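Long-range contact in phosphonopyruvate hydrolase (Variovorax sp., PDB 2HJP), which hydrolyses phosphonopyruvate to pyruvate and phosphate with the help of a divalent metal cation, cleaving a carbon–phosphorus bond: residues 21-25 and 66-70. Residues are numbered along the deposited sequence; the frame is centred on the assembly and turned at random.
With NA (sodium ion), chain D.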
loop_
_atom_site.group_PDB
_atom_site.type_symbol
_atom_site.label_atom_id
_atom_site.label_comp_id
_atom_site.label_asym_id
_atom_site.label_seq_id
_atom_site.Cartn_x
_atom_site.Cartn_y
_atom_site.Cartn_z
ATOM N N ALA A 21 -20.278 12.726 1.439
ATOM C CA ALA A 21 -19.168 11.991 1.995
ATOM C C ALA A 21 -19.233 10.486 1.640
ATOM O O ALA A 21 -20.322 9.891 1.523
ATOM C CB ALA A 21 -19.215 12.125 3.537
ATOM N N ALA A 22 -18.062 9.865 1.512
ATOM C CA ALA A 22 -17.979 8.446 1.290
ATOM C C ALA A 22 -16.699 7.951 1.945
ATOM O O ALA A 22 -15.664 8.609 1.823
ATOM C CB ALA A 22 -17.961 8.076 -0.213
ATOM N N HIS A 23 -16.770 6.815 2.649
ATOM C CA HIS A 23 -15.558 6.237 3.290
ATOM C C HIS A 23 -15.038 5.001 2.492
ATOM O O HIS A 23 -14.020 4.369 2.858
ATOM C CB HIS A 23 -15.820 5.897 4.782
ATOM C CG HIS A 23 -17.107 5.170 5.036
ATOM N ND1 HIS A 23 -18.330 5.821 5.167
ATOM C CD2 HIS A 23 -17.358 3.859 5.241
ATOM C CE1 HIS A 23 -19.270 4.927 5.441
ATOM N NE2 HIS A 23 -18.705 3.731 5.483
ATOM N N ASN A 24 -15.757 4.603 1.439
ATOM C CA ASN A 24 -15.294 3.520 0.560
ATOM C C ASN A 24 -15.984 3.645 -0.793
ATOM O O ASN A 24 -16.867 4.465 -0.914
ATOM C CB ASN A 24 -15.493 2.118 1.161
ATOM C CG ASN A 24 -16.884 1.835 1.502
ATOM O OD1 ASN A 24 -17.741 2.060 0.725
ATOM N ND2 ASN A 24 -17.113 1.286 2.694
ATOM N N PRO A 25 -15.531 2.894 -1.830
ATOM C CA PRO A 25 -16.142 2.970 -3.182
ATOM C C PRO A 25 -17.635 2.549 -3.222
ATOM O O PRO A 25 -18.412 3.079 -4.016
ATOM C CB PRO A 25 -15.280 2.025 -4.010
ATOM C CG PRO A 25 -13.886 2.203 -3.378
ATOM C CD PRO A 25 -14.256 2.157 -1.890
ATOM N N MET A 66 -7.505 5.356 -1.306
ATOM C CA MET A 66 -8.950 5.309 -1.228
ATOM C C MET A 66 -9.501 6.258 -2.297
ATOM O O MET A 66 -10.549 5.963 -2.846
ATOM C CB MET A 66 -9.460 5.758 0.181
ATOM C CG MET A 66 -11.023 5.688 0.294
ATOM S SD MET A 66 -11.705 4.117 -0.354
ATOM C CE MET A 66 -11.248 3.043 1.077
ATOM N N MET A 67 -8.858 7.401 -2.556
ATOM C CA MET A 67 -9.396 8.324 -3.568
ATOM C C MET A 67 -9.317 7.652 -4.919
ATOM O O MET A 67 -10.247 7.751 -5.729
ATOM C CB MET A 67 -8.663 9.680 -3.616
ATOM C CG MET A 67 -8.767 10.521 -2.311
ATOM S SD MET A 67 -10.490 10.794 -1.738
ATOM C CE MET A 67 -10.666 9.616 -0.421
ATOM N N ARG A 68 -8.193 6.990 -5.194
ATOM C CA ARG A 68 -8.035 6.260 -6.466
ATOM C C ARG A 68 -9.147 5.235 -6.693
ATOM O O ARG A 68 -9.751 5.155 -7.780
ATOM C CB ARG A 68 -6.700 5.489 -6.513
ATOM C CG ARG A 68 -6.196 5.336 -7.940
ATOM C CD ARG A 68 -4.976 4.360 -7.993
ATOM N NE ARG A 68 -3.937 4.924 -7.100
ATOM C CZ ARG A 68 -3.211 6.008 -7.377
ATOM N NH1 ARG A 68 -3.345 6.685 -8.557
ATOM N NH2 ARG A 68 -2.396 6.486 -6.422
ATOM N N ALA A 69 -9.376 4.430 -5.666
ATOM C CA ALA A 69 -10.384 3.417 -5.725
ATOM C C ALA A 69 -11.796 4.050 -5.919
ATOM O O ALA A 69 -12.583 3.555 -6.691
ATOM C CB ALA A 69 -10.315 2.562 -4.379
ATOM N N ILE A 70 -12.104 5.125 -5.197
ATOM C CA ILE A 70 -13.421 5.765 -5.394
ATOM C C ILE A 70 -13.558 6.348 -6.824
ATOM O O ILE A 70 -14.561 6.168 -7.485
ATOM C CB ILE A 70 -13.640 6.923 -4.383
ATOM C CG1 ILE A 70 -13.877 6.337 -2.975
ATOM C CG2 ILE A 70 -14.845 7.863 -4.895
ATOM C CD1 ILE A 70 -13.895 7.366 -1.855
HETATM NA NA NA D . -12.982 2.801 4.814
#
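The ring of P25 lies against one turn of helix 60-71, with CD 3.6 Å from M66 SD. On the same ring CG comes within 3.7 Å of A69 CB. This is the tight part of the contact. Proline suits it because P25 opens helix 25-34, where its lack of an N-H costs no helical bond and its compact ring can sit close to a neighbour; A69 has only a methyl, which lets the ring approach. The chain of M66 leaves with CG anti to the backbone N (chi1 -179°), then bends at chi2 and chi3, bringing SD to 3.8 Å from N24 CA. Its terminal CE ends 3.6 Å from H23 O. With an alanine at this position the space beside P25 CD and N24 CA would probably open, and H23 O would lose its methyl neighbour. That carbonyl oxygen also binds a sodium ion at 2.7 Å, a site shared with S49.

The fold is a TIM barrel of the PEP mutase/isocitrate lyase superfamily: residues 21-25 link strand 17-21 to helix 25-34, and helix 60-71 precedes the third strand, 78-81. N24 is the N-cap of helix 25-34, its OD1 accepting a hydrogen bond from V27 N, while H23 ND1 is hydrogen-bonded to E45.

Between the two segments the spacing widens toward the strands. I70 rests its CG1 on the peptide joining N24 and P25, 4.0 Å from P25 N. Its CD1 reaches on to A22 CB, at 4.4 Å; both branches are apolar, fitting a residue around which I39 and L78 fill in, whereas the more open edge, at M66 and A69, is covered by Y50 of a neighbouring subunit.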